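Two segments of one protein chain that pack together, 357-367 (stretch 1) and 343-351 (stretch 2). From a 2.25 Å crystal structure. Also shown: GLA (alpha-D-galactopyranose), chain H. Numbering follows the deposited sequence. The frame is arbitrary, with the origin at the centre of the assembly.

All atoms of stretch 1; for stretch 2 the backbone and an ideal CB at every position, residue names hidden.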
# COMPACT_ATOMS: atom_id res chain seq x y z
N TYR A 357 12.83 23.04 -6.61
CA TYR A 357 11.90 23.68 -5.68
C TYR A 357 12.35 23.46 -4.25
O TYR A 357 11.57 23.62 -3.31
CB TYR A 357 10.43 23.25 -5.92
CG TYR A 357 10.10 23.47 -7.36
CD1 TYR A 357 10.49 24.64 -7.98
CD2 TYR A 357 9.50 22.48 -8.12
CE1 TYR A 357 10.26 24.84 -9.32
CE2 TYR A 357 9.26 22.68 -9.46
CZ TYR A 357 9.65 23.86 -10.05
OH TYR A 357 9.44 24.08 -11.40
N HIS A 358 13.61 23.09 -4.10
CA HIS A 358 14.29 23.22 -2.81
C HIS A 358 14.72 24.68 -2.61
O HIS A 358 15.21 25.33 -3.54
CB HIS A 358 15.50 22.28 -2.71
CG HIS A 358 15.97 22.05 -1.30
ND1 HIS A 358 16.62 23.01 -0.56
CD2 HIS A 358 15.86 20.96 -0.50
CE1 HIS A 358 16.89 22.52 0.64
NE2 HIS A 358 16.44 21.28 0.70
N GLY A 359 14.52 25.19 -1.40
CA GLY A 359 14.91 26.54 -1.05
C GLY A 359 16.41 26.78 -1.11
O GLY A 359 17.22 25.85 -1.00
N ALA A 360 16.78 28.04 -1.31
CA ALA A 360 18.18 28.44 -1.31
C ALA A 360 18.28 29.89 -0.85
O ALA A 360 17.27 30.59 -0.78
CB ALA A 360 18.79 28.28 -2.69
N VAL A 361 19.48 30.33 -0.53
CA VAL A 361 19.69 31.73 -0.15
C VAL A 361 19.38 32.65 -1.34
O VAL A 361 18.65 33.63 -1.19
CB VAL A 361 21.11 31.95 0.35
CG1 VAL A 361 21.36 33.44 0.56
CG2 VAL A 361 21.32 31.15 1.64
N ILE A 362 19.92 32.32 -2.51
CA ILE A 362 19.59 33.01 -3.75
C ILE A 362 18.67 32.13 -4.60
O ILE A 362 19.00 30.97 -4.91
CB ILE A 362 20.84 33.32 -4.57
CG1 ILE A 362 21.83 34.14 -3.74
CG2 ILE A 362 20.46 34.03 -5.87
CD1 ILE A 362 23.20 34.22 -4.37
N GLU A 363 17.52 32.67 -4.99
CA GLU A 363 16.49 31.82 -5.59
C GLU A 363 16.23 32.17 -7.06
O GLU A 363 17.08 32.79 -7.69
CB GLU A 363 15.27 31.74 -4.68
CG GLU A 363 15.68 31.09 -3.35
CD GLU A 363 14.56 30.87 -2.35
OE1 GLU A 363 14.21 29.70 -2.08
OE2 GLU A 363 14.05 31.87 -1.78
N HIS A 364 15.11 31.72 -7.61
CA HIS A 364 14.94 31.81 -9.06
C HIS A 364 14.84 33.25 -9.57
O HIS A 364 15.21 33.53 -10.70
CB HIS A 364 13.76 30.95 -9.56
CG HIS A 364 13.98 29.48 -9.39
ND1 HIS A 364 12.97 28.61 -9.02
CD2 HIS A 364 15.09 28.72 -9.51
CE1 HIS A 364 13.45 27.39 -8.93
NE2 HIS A 364 14.74 27.42 -9.23
N VAL A 365 14.35 34.16 -8.73
CA VAL A 365 14.33 35.58 -9.06
C VAL A 365 15.74 36.11 -9.29
O VAL A 365 15.93 37.08 -10.01
CB VAL A 365 13.76 36.45 -7.93
CG1 VAL A 365 13.11 37.70 -8.54
CG2 VAL A 365 12.81 35.67 -7.08
N GLY A 366 16.72 35.53 -8.60
CA GLY A 366 18.11 35.87 -8.81
C GLY A 366 18.60 37.17 -8.19
O GLY A 366 19.55 37.75 -8.68
N HIS A 367 17.97 37.63 -7.11
CA HIS A 367 18.43 38.84 -6.43
C HIS A 367 18.12 38.77 -4.94
O HIS A 367 17.42 37.87 -4.49
CB HIS A 367 17.83 40.11 -7.06
CG HIS A 367 16.36 40.25 -6.83
ND1 HIS A 367 15.45 40.44 -7.85
CD2 HIS A 367 15.63 40.23 -5.68
CE1 HIS A 367 14.23 40.53 -7.35
NE2 HIS A 367 14.31 40.41 -6.03
N UNK A 343 25.01 25.96 8.34
CA UNK A 343 25.19 25.91 6.91
C UNK A 343 23.94 25.34 6.23
O UNK A 343 23.18 24.59 6.84
CB UNK A 343 26.42 25.08 6.56
N UNK A 344 23.74 25.73 4.98
CA UNK A 344 22.51 25.45 4.25
C UNK A 344 22.73 24.47 3.11
O UNK A 344 23.83 24.39 2.54
CB UNK A 344 21.91 26.75 3.71
N UNK A 345 21.67 23.76 2.74
CA UNK A 345 21.49 23.41 1.34
C UNK A 345 20.37 24.31 0.81
O UNK A 345 19.30 24.36 1.42
CB UNK A 345 21.16 21.93 1.16
N UNK A 346 20.60 25.07 -0.27
CA UNK A 346 21.91 25.34 -0.84
C UNK A 346 21.99 26.86 -1.05
O UNK A 346 21.03 27.57 -0.79
CB UNK A 346 22.13 24.57 -2.14
N UNK A 347 23.13 27.35 -1.54
CA UNK A 347 23.32 28.79 -1.67
C UNK A 347 22.57 29.43 -2.86
O UNK A 347 22.16 30.59 -2.80
CB UNK A 347 24.82 29.08 -1.80
N UNK A 348 22.38 28.67 -3.94
CA UNK A 348 21.58 29.15 -5.07
C UNK A 348 20.81 28.01 -5.72
O UNK A 348 21.38 26.97 -6.03
CB UNK A 348 22.47 29.83 -6.11
N UNK A 349 19.51 28.21 -5.93
CA UNK A 349 18.61 27.16 -6.41
C UNK A 349 19.03 26.59 -7.76
O UNK A 349 19.56 27.30 -8.63
CB UNK A 349 17.18 27.71 -6.51
N UNK A 350 18.84 25.28 -7.91
CA UNK A 350 19.03 24.58 -9.17
C UNK A 350 17.81 24.79 -10.05
O UNK A 350 16.83 25.38 -9.61
CB UNK A 350 19.28 23.09 -8.94
N UNK A 351 17.83 24.20 -11.24
CA UNK A 351 17.05 24.74 -12.35
C UNK A 351 16.11 23.84 -13.23
O UNK A 351 15.15 24.37 -13.78
CB UNK A 351 18.07 25.38 -13.30
C1 GLA H . 20.30 16.07 1.84
C2 GLA H . 21.46 16.09 0.83
C3 GLA H . 21.54 17.40 0.02
C4 GLA H . 20.14 17.70 -0.50
C5 GLA H . 19.15 17.71 0.67
C6 GLA H . 17.77 18.10 0.12
O1 GLA H . 20.45 16.94 2.98
O2 GLA H . 22.70 15.89 1.49
O3 GLA H . 22.43 17.29 -1.10
O4 GLA H . 19.81 16.64 -1.39
O5 GLA H . 19.06 16.40 1.22
O6 GLA H . 16.91 18.50 1.20

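Position 343 lies on a strand, with no atom of stretch 1 within 5.5 Å of its ideal CB, so the visible atoms leave the choice open; it is Met343. At 344 the CA-to-CB bond points toward stretch 1, and the ideal CB stands 4.9 Å from Val361 CG2. An apolar side chain, aliphatic or aromatic, would suit this neighbour. The residue is Phe344, whose CD2 packs 3.8 Å from Val361 CG2.

Position 345 points sideways, its ideal CB 4.3 Å from His358 CE1, with the galactose nearby. A flat side chain could serve both, although other apolar groups would fit. Phe345 turns its edge to the face of the His358 ring, centroids 4.9 Å apart and planes at 88°, and lays one face against the sugar.

A cis peptide bond precedes 346, where CB again points sideways, 5.0 Å from Ala360 CB. The backbone does the main work, its O accepting a hydrogen bond from Val361 N (3.2 Å), so several side chains are possible. In Gln346, NE2 donates to water 1 (3.2 Å), which in turn donates to His358 O (2.8 Å).

At 347 CB points away, while the backbone O accepts from Ile362 N at 2.8 Å. An aliphatic residue could still reach back to Val361, as Leu347 does: its CD2 lies 4.1 Å from Val361 CG2.

Position 348 is bridged to Ile362, CA to CA 4.5 Å, and its CB points sideways. Beyond lie the Ile362 side chain and the carbonyls of the turn from Glu363 to Gly366, favouring a long side chain with donors. Arg348 sets a guanidinium face over Ile362 CG2, 3.5 Å from CZ, and its NH1 donates to water 2 (2.8 Å) and water 3 (2.9 Å), which donate to Gly366 O and Glu363 O respectively.

At 349 the backbone N donates to Ile362 O (3.0 Å), and CB points toward stretch 1, 4.2 Å from Ala360 CB. The Glu363 carboxylate lies farther along, calling for a basic side chain, lysine or arginine. Arg349 has the largest covered area of either stretch. Its CG packs 3.4 Å from Ala360 CB, and its NH1 forms a salt bridge with Glu363 OE1 at 2.6 Å. The same OE1 accepts from Ala360 N (3.2 Å), tying the arginine to the backbone.

Position 350 points away, leaving its side chain little constrained; it is Ser350, whose backbone O accepts from His364 NE2 at 2.9 Å. Position 351 also points away, and Val351 makes no contact.

Stretch 2 (343-351) MFFQLRRSV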
# COMPACT_ATOMS: atom_id res chain seq x y z
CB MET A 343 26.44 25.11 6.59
CG MET A 343 27.67 25.75 7.19
SD MET A 343 29.13 24.71 7.37
CE MET A 343 29.46 24.20 5.68
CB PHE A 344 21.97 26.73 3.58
CG PHE A 344 21.56 27.82 4.53
CD1 PHE A 344 20.41 27.68 5.31
CD2 PHE A 344 22.30 29.00 4.63
CE1 PHE A 344 20.02 28.68 6.19
CE2 PHE A 344 21.92 30.01 5.50
CZ PHE A 344 20.77 29.85 6.29
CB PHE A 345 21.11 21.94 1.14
CG PHE A 345 21.05 21.54 -0.31
CD1 PHE A 345 22.16 21.01 -0.95
CD2 PHE A 345 19.89 21.72 -1.05
CE1 PHE A 345 22.13 20.65 -2.30
CE2 PHE A 345 19.83 21.36 -2.40
CZ PHE A 345 20.96 20.83 -3.02
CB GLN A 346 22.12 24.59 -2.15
CG GLN A 346 21.02 24.80 -3.20
CD GLN A 346 21.34 24.11 -4.53
OE1 GLN A 346 22.48 24.12 -4.98
NE2 GLN A 346 20.33 23.49 -5.16
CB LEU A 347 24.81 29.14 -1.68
CG LEU A 347 25.56 28.73 -0.41
CD1 LEU A 347 26.92 29.39 -0.32
CD2 LEU A 347 24.71 29.08 0.82
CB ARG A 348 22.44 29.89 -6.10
CG ARG A 348 21.96 29.72 -7.53
CD ARG A 348 21.79 31.02 -8.34
NE ARG A 348 22.78 32.08 -8.13
CZ ARG A 348 22.61 33.32 -8.60
NH1 ARG A 348 21.52 33.63 -9.29
NH2 ARG A 348 23.52 34.27 -8.39
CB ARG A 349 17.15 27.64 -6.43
CG ARG A 349 16.49 27.61 -5.06
CD ARG A 349 15.20 28.43 -4.91
NE ARG A 349 14.02 27.73 -5.39
CZ ARG A 349 12.83 27.72 -4.79
NH1 ARG A 349 12.59 28.37 -3.66
NH2 ARG A 349 11.84 27.05 -5.36
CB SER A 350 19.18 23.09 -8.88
OG SER A 350 18.07 22.66 -8.13
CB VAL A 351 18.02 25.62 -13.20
CG1 VAL A 351 18.02 25.24 -14.65
CG2 VAL A 351 17.77 27.11 -12.95
O HOH W 1 17.29 24.34 -5.14
O HOH W 2 21.62 36.38 -9.98
O HOH W 3 18.95 32.24 -9.49
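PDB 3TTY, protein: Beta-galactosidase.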